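Local coordinates for protein cadherin-related family member 2 (Mus musculus, PDB 5CYX) that probably mediates calcium-dependent adhesion between neighbouring microvilli of the epithelial brush border, pairing through its extracellular cadherin repeats with CDHR5, at residues 172-177 and 212-217; 253-258 and 304-309. One frame throughout, in Å; residues are numbered along the deposited sequence.

Contact 1: residues 172-177 and 212-217; sequences LSYNNK and VIDEPD. With CA (calcium ion), chain E.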
loop_
_atom_site.group_PDB
_atom_site.type_symbol
_atom_site.label_atom_id
_atom_site.label_comp_id
_atom_site.label_asym_id
_atom_site.label_seq_id
_atom_site.Cartn_x
_atom_site.Cartn_y
_atom_site.Cartn_z
ATOM N N LEU A 172 9.988 13.525 -2.294
ATOM C CA LEU A 172 10.691 13.947 -3.508
ATOM C C LEU A 172 11.413 15.261 -3.261
ATOM O O LEU A 172 11.049 15.996 -2.387
ATOM C CB LEU A 172 9.661 14.175 -4.644
ATOM C CG LEU A 172 8.785 12.991 -5.036
ATOM C CD1 LEU A 172 7.556 13.312 -5.873
ATOM C CD2 LEU A 172 9.620 11.983 -5.765
ATOM N N SER A 173 12.386 15.607 -4.118
ATOM C CA SER A 173 12.909 16.994 -4.175
ATOM C C SER A 173 13.511 17.296 -5.537
ATOM O O SER A 173 14.552 16.727 -5.881
ATOM C CB SER A 173 13.988 17.255 -3.102
ATOM O OG SER A 173 14.442 18.614 -3.217
ATOM N N TYR A 174 12.848 18.175 -6.299
ATOM C CA TYR A 174 13.363 18.628 -7.577
ATOM C C TYR A 174 14.815 19.123 -7.474
ATOM O O TYR A 174 15.616 18.789 -8.289
ATOM C CB TYR A 174 12.444 19.719 -8.183
ATOM C CG TYR A 174 12.954 20.354 -9.482
ATOM C CD1 TYR A 174 13.949 21.315 -9.474
ATOM C CD2 TYR A 174 12.412 20.004 -10.726
ATOM C CE1 TYR A 174 14.411 21.892 -10.688
ATOM C CE2 TYR A 174 12.885 20.555 -11.926
ATOM C CZ TYR A 174 13.865 21.509 -11.897
ATOM O OH TYR A 174 14.321 22.094 -13.089
ATOM N N ASN A 175 15.103 19.951 -6.492
ATOM C CA ASN A 175 16.402 20.591 -6.295
ATOM C C ASN A 175 17.456 19.799 -5.503
ATOM O O ASN A 175 18.626 19.959 -5.721
ATOM C CB ASN A 175 16.163 21.914 -5.572
ATOM C CG ASN A 175 15.349 22.866 -6.416
ATOM O OD1 ASN A 175 14.102 23.003 -6.267
ATOM N ND2 ASN A 175 16.013 23.436 -7.362
ATOM N N ASN A 176 17.031 18.975 -4.563
ATOM C CA ASN A 176 17.986 18.223 -3.750
ATOM C C ASN A 176 18.098 16.730 -4.002
ATOM O O ASN A 176 19.019 16.106 -3.464
ATOM C CB ASN A 176 17.689 18.487 -2.285
ATOM C CG ASN A 176 17.742 19.967 -1.968
ATOM O OD1 ASN A 176 16.762 20.568 -1.485
ATOM N ND2 ASN A 176 18.882 20.580 -2.283
ATOM N N LYS A 177 17.200 16.155 -4.806
ATOM C CA LYS A 177 17.276 14.740 -5.158
ATOM C C LYS A 177 17.434 14.602 -6.662
ATOM O O LYS A 177 18.531 14.293 -7.146
ATOM C CB LYS A 177 16.058 13.956 -4.603
ATOM C CG LYS A 177 16.127 13.782 -3.093
ATOM C CD LYS A 177 14.850 13.157 -2.515
ATOM C CE LYS A 177 15.067 12.716 -1.055
ATOM N NZ LYS A 177 14.011 11.781 -0.554
ATOM N N VAL A 212 9.547 15.359 -12.066
ATOM C CA VAL A 212 9.197 16.001 -10.823
ATOM C C VAL A 212 9.091 17.477 -11.053
ATOM O O VAL A 212 10.020 18.081 -11.616
ATOM C CB VAL A 212 10.276 15.755 -9.761
ATOM C CG1 VAL A 212 9.808 16.308 -8.408
ATOM C CG2 VAL A 212 10.570 14.263 -9.681
ATOM N N ILE A 213 7.980 18.047 -10.612
ATOM C CA ILE A 213 7.657 19.456 -10.762
ATOM C C ILE A 213 8.097 20.199 -9.521
ATOM O O ILE A 213 7.758 19.833 -8.367
ATOM C CB ILE A 213 6.131 19.633 -10.945
ATOM C CG1 ILE A 213 5.683 19.033 -12.279
ATOM C CG2 ILE A 213 5.684 21.094 -10.812
ATOM C CD1 ILE A 213 4.159 18.886 -12.367
ATOM N N ASP A 214 8.863 21.248 -9.745
ATOM C CA ASP A 214 9.401 22.055 -8.670
ATOM C C ASP A 214 8.276 22.944 -8.135
ATOM O O ASP A 214 7.551 23.619 -8.915
ATOM C CB ASP A 214 10.584 22.894 -9.148
ATOM C CG ASP A 214 11.434 23.425 -8.009
ATOM O OD1 ASP A 214 11.162 23.125 -6.768
ATOM O OD2 ASP A 214 12.394 24.126 -8.366
ATOM N N GLU A 215 8.112 22.905 -6.808
ATOM C CA GLU A 215 7.114 23.740 -6.139
ATOM C C GLU A 215 7.800 24.744 -5.218
ATOM O O GLU A 215 8.901 24.505 -4.797
ATOM C CB GLU A 215 6.141 22.881 -5.362
ATOM C CG GLU A 215 5.227 22.031 -6.236
ATOM C CD GLU A 215 4.271 21.219 -5.353
ATOM O OE1 GLU A 215 4.641 20.153 -4.799
ATOM O OE2 GLU A 215 3.141 21.675 -5.180
ATOM N N PRO A 216 7.167 25.896 -4.962
ATOM C CA PRO A 216 7.880 26.944 -4.252
ATOM C C PRO A 216 7.908 26.687 -2.739
ATOM O O PRO A 216 6.970 27.050 -2.037
ATOM C CB PRO A 216 7.108 28.200 -4.608
ATOM C CG PRO A 216 5.720 27.733 -4.919
ATOM C CD PRO A 216 5.873 26.363 -5.508
ATOM N N ASP A 217 8.967 26.023 -2.278
ATOM C CA ASP A 217 9.125 25.740 -0.852
ATOM C C ASP A 217 10.549 25.870 -0.343
ATOM O O ASP A 217 10.853 25.337 0.704
ATOM C CB ASP A 217 8.629 24.317 -0.565
ATOM C CG ASP A 217 9.440 23.238 -1.290
ATOM O OD1 ASP A 217 10.296 23.508 -2.187
ATOM O OD2 ASP A 217 9.192 22.078 -0.945
HETATM CA CA CA E . 10.876 23.401 -4.474
HETATM O O HOH W 1 12.619 21.810 -4.204
#
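Tyr-174 and Asp-214 bring the two backbones closest, their CA atoms 5.4 Å apart, where the loop 172-177 passes the chain leaving strand 206-213. The Tyr-174 ring and the Asp-214 carboxylate are stacked, their planes only 8° apart. Asp-214 CB sits over one ring face, offset toward the rim, in a CH-pi contact 3.8 Å from the ring centroid. The backbone oxygen of Val-212 lies at the ring edge, in its plane, 3.2 Å from Tyr-174 CD2. Tyr-174 CG is anti to its backbone N (chi1 175°), which puts CG 3.5 Å from Asp-214 CB. Val-212 CG1 packs at 4.3 Å against both Leu-172 CB and Tyr-174 CB.

The carboxylate of Asp-214 is held twice: OD1 binds calcium at 2.3 Å, while OD2 accepts a hydrogen bond from Gly-252 N. Glu-215 O, Asp-217 OD1, a water, Glu-116 and Asp-250 complete the site. Asp-214 to Leu-218 stands where cadherins carry DxNDN, with Pro-216 and Leu-218 replacing its asparagines. Ser-173 and Asn-175 occupy the DxE positions, filled in the first repeat by the calcium ligands Asp-67 and Glu-69; neither binds the ion, consistent with two calcium ions in this linker against three in the preceding one.

Contact 2: residues 253-258 and 304-309; sequences INDIVT and EKNLNI. With CA (calcium ion), chain F.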
loop_
_atom_site.group_PDB
_atom_site.type_symbol
_atom_site.label_atom_id
_atom_site.label_comp_id
_atom_site.label_asym_id
_atom_site.label_seq_id
_atom_site.Cartn_x
_atom_site.Cartn_y
_atom_site.Cartn_z
ATOM N N ILE A 253 11.751 27.121 -10.795
ATOM C CA ILE A 253 10.854 28.227 -10.685
ATOM C C ILE A 253 11.567 29.527 -10.982
ATOM O O ILE A 253 11.111 30.257 -11.838
ATOM C CB ILE A 253 10.100 28.242 -9.308
ATOM C CG1 ILE A 253 9.148 27.039 -9.230
ATOM C CG2 ILE A 253 9.222 29.492 -9.146
ATOM C CD1 ILE A 253 8.669 26.657 -7.818
ATOM N N ASN A 254 12.670 29.819 -10.305
ATOM C CA ASN A 254 13.367 31.129 -10.401
ATOM C C ASN A 254 12.391 32.320 -10.415
ATOM O O ASN A 254 12.323 33.080 -11.384
ATOM C CB ASN A 254 14.319 31.252 -11.611
ATOM C CG ASN A 254 14.936 29.949 -12.018
ATOM O OD1 ASN A 254 15.818 29.414 -11.322
ATOM N ND2 ASN A 254 14.522 29.443 -13.187
ATOM N N ASP A 255 11.652 32.424 -9.316
ATOM C CA ASP A 255 10.694 33.484 -9.022
ATOM C C ASP A 255 11.502 34.767 -8.892
ATOM O O ASP A 255 12.617 34.737 -8.393
ATOM C CB ASP A 255 10.007 33.175 -7.664
ATOM C CG ASP A 255 8.721 33.986 -7.424
ATOM O OD1 ASP A 255 8.332 34.823 -8.254
ATOM O OD2 ASP A 255 8.097 33.787 -6.363
ATOM N N ILE A 256 10.928 35.889 -9.303
ATOM C CA ILE A 256 11.550 37.185 -9.123
ATOM C C ILE A 256 11.695 37.533 -7.620
ATOM O O ILE A 256 10.847 37.158 -6.802
ATOM C CB ILE A 256 10.710 38.300 -9.804
ATOM C CG1 ILE A 256 10.641 38.061 -11.332
ATOM C CG2 ILE A 256 11.339 39.666 -9.552
ATOM C CD1 ILE A 256 9.744 39.042 -12.072
ATOM N N VAL A 257 12.748 38.273 -7.276
ATOM C CA VAL A 257 12.958 38.706 -5.901
ATOM C C VAL A 257 12.928 40.224 -5.777
ATOM O O VAL A 257 13.475 40.907 -6.627
ATOM C CB VAL A 257 14.307 38.164 -5.359
ATOM C CG1 VAL A 257 14.614 38.782 -4.025
ATOM C CG2 VAL A 257 14.247 36.664 -5.261
ATOM N N THR A 258 12.307 40.731 -4.709
ATOM C CA THR A 258 12.410 42.139 -4.349
ATOM C C THR A 258 13.109 42.285 -3.018
ATOM O O THR A 258 13.352 41.307 -2.328
ATOM C CB THR A 258 11.052 42.838 -4.303
ATOM O OG1 THR A 258 10.241 42.235 -3.303
ATOM C CG2 THR A 258 10.364 42.707 -5.607
ATOM N N GLU A 304 10.599 36.778 -2.202
ATOM C CA GLU A 304 10.082 36.302 -3.467
ATOM C C GLU A 304 8.755 36.980 -3.733
ATOM O O GLU A 304 8.064 37.394 -2.815
ATOM C CB GLU A 304 9.958 34.783 -3.483
ATOM C CG GLU A 304 11.327 34.114 -3.451
ATOM C CD GLU A 304 11.304 32.599 -3.380
ATOM O OE1 GLU A 304 10.291 31.967 -3.689
ATOM O OE2 GLU A 304 12.345 32.004 -3.089
ATOM N N LYS A 305 8.402 37.111 -4.994
ATOM C CA LYS A 305 7.195 37.843 -5.338
ATOM C C LYS A 305 5.949 37.039 -5.060
ATOM O O LYS A 305 4.944 37.595 -4.675
ATOM C CB LYS A 305 7.241 38.318 -6.784
ATOM C CG LYS A 305 8.170 39.519 -6.955
ATOM C CD LYS A 305 7.943 40.294 -8.256
ATOM C CE LYS A 305 6.708 41.172 -8.212
ATOM N NZ LYS A 305 6.488 41.814 -9.543
ATOM N N ASN A 306 6.020 35.730 -5.242
ATOM C CA ASN A 306 4.906 34.848 -4.958
ATOM C C ASN A 306 5.080 34.154 -3.616
ATOM O O ASN A 306 6.207 33.941 -3.147
ATOM C CB ASN A 306 4.761 33.817 -6.074
ATOM C CG ASN A 306 4.488 34.481 -7.415
ATOM O OD1 ASN A 306 5.399 34.741 -8.202
ATOM N ND2 ASN A 306 3.246 34.845 -7.631
ATOM N N LEU A 307 3.940 33.806 -3.016
ATOM C CA LEU A 307 3.918 33.132 -1.726
ATOM C C LEU A 307 4.329 31.701 -1.941
ATOM O O LEU A 307 4.128 31.148 -3.008
ATOM C CB LEU A 307 2.516 33.196 -1.084
ATOM C CG LEU A 307 1.948 34.605 -0.810
ATOM C CD1 LEU A 307 0.546 34.494 -0.229
ATOM C CD2 LEU A 307 2.839 35.436 0.098
ATOM N N ASN A 308 4.886 31.099 -0.910
ATOM C CA ASN A 308 5.261 29.704 -0.963
ATOM C C ASN A 308 4.029 28.800 -0.896
ATOM O O ASN A 308 2.912 29.288 -0.786
ATOM C CB ASN A 308 6.353 29.394 0.083
ATOM C CG ASN A 308 5.867 29.448 1.547
ATOM O OD1 ASN A 308 4.674 29.390 1.867
ATOM N ND2 ASN A 308 6.825 29.519 2.439
ATOM N N ILE A 309 4.238 27.496 -1.001
ATOM C CA ILE A 309 3.150 26.512 -0.931
ATOM C C ILE A 309 2.283 26.580 0.334
ATOM O O ILE A 309 1.143 26.153 0.302
ATOM C CB ILE A 309 3.652 25.048 -1.060
ATOM C CG1 ILE A 309 4.669 24.678 0.030
ATOM C CG2 ILE A 309 4.260 24.814 -2.431
ATOM C CD1 ILE A 309 4.980 23.201 0.049
HETATM CA CA CA F . 11.322 29.807 -3.536
HETATM O O HOH W 2 7.710 31.373 -5.686
HETATM O O HOH W 3 9.315 29.536 -1.994
HETATM O O HOH W 4 9.917 29.750 -5.599
#
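Val-257 and Glu-304 form an antiparallel non-hydrogen-bonded pair, CA atoms 4.5 Å apart, where strand 257-264 begins, beside strand 295-304. Next to this pair, Lys-305 N donates to Ile-256 O at 3.0 Å, and Glu-304 CA makes a CA-H...O contact with the same oxygen. A second hydrogen bond runs from Asn-306 N to Asp-255 OD2, 3.1 Å long, and reaches the syn lone pair of the carboxylate. Asp-255 CG is anti to its backbone N (chi1 -164°), which brings CG within 3.9 Å of Asn-306 N. An alanine in place of Asp-255 would probably leave Asn-306 N without its acceptor and free the chain at 305-306 to shift.

Apolar contact comes mainly from Lys-305. Its aliphatic part lies alongside Ile-256, both pointing the same way, with Lys-305 CD 3.7 Å from Ile-256 CG2. Lys-305 CG also meets Thr-258 CG2 at 4.1 Å, the two side chains crossing at about a right angle.

The third kind of interaction is metal binding. Glu-304 grips calcium with both carboxylate oxygens, OE1 at 2.4 Å and OE2 at 2.5 Å, and two waters are also on the ion. Another water lies between Asp-255 and Glu-304, its bonding doubtful. Asp-248 and Asp-250, the DxD pair of the third cadherin repeat, and the backbone O of Leu-218 bind the same ion, and Glu-304 stands where Asp-189 of the second repeat binds calcium.

Overall arrangement
Both contacts border the calcium-binding linker between the second and third cadherin repeats, their centres 15 Å apart. Contact 1 belongs to the second repeat and is partly buried, with an aromatic ring stacked on an acidic calcium ligand and apolar contacts beside it. Contact 2 belongs to the third and lies at the surface, where hydrogen bonds from backbone N-H groups to a carbonyl and a carboxylate, and the lysine's aliphatic chain, do more of the joining. Each supplies ligands to a different calcium ion, yet Asp-250 binds both ions. The contacts also meet directly: Pro-216 O lies 3.0 Å from Ile-309 N, a probable hydrogen bond, and Ile-253 CD1 packs against Pro-216.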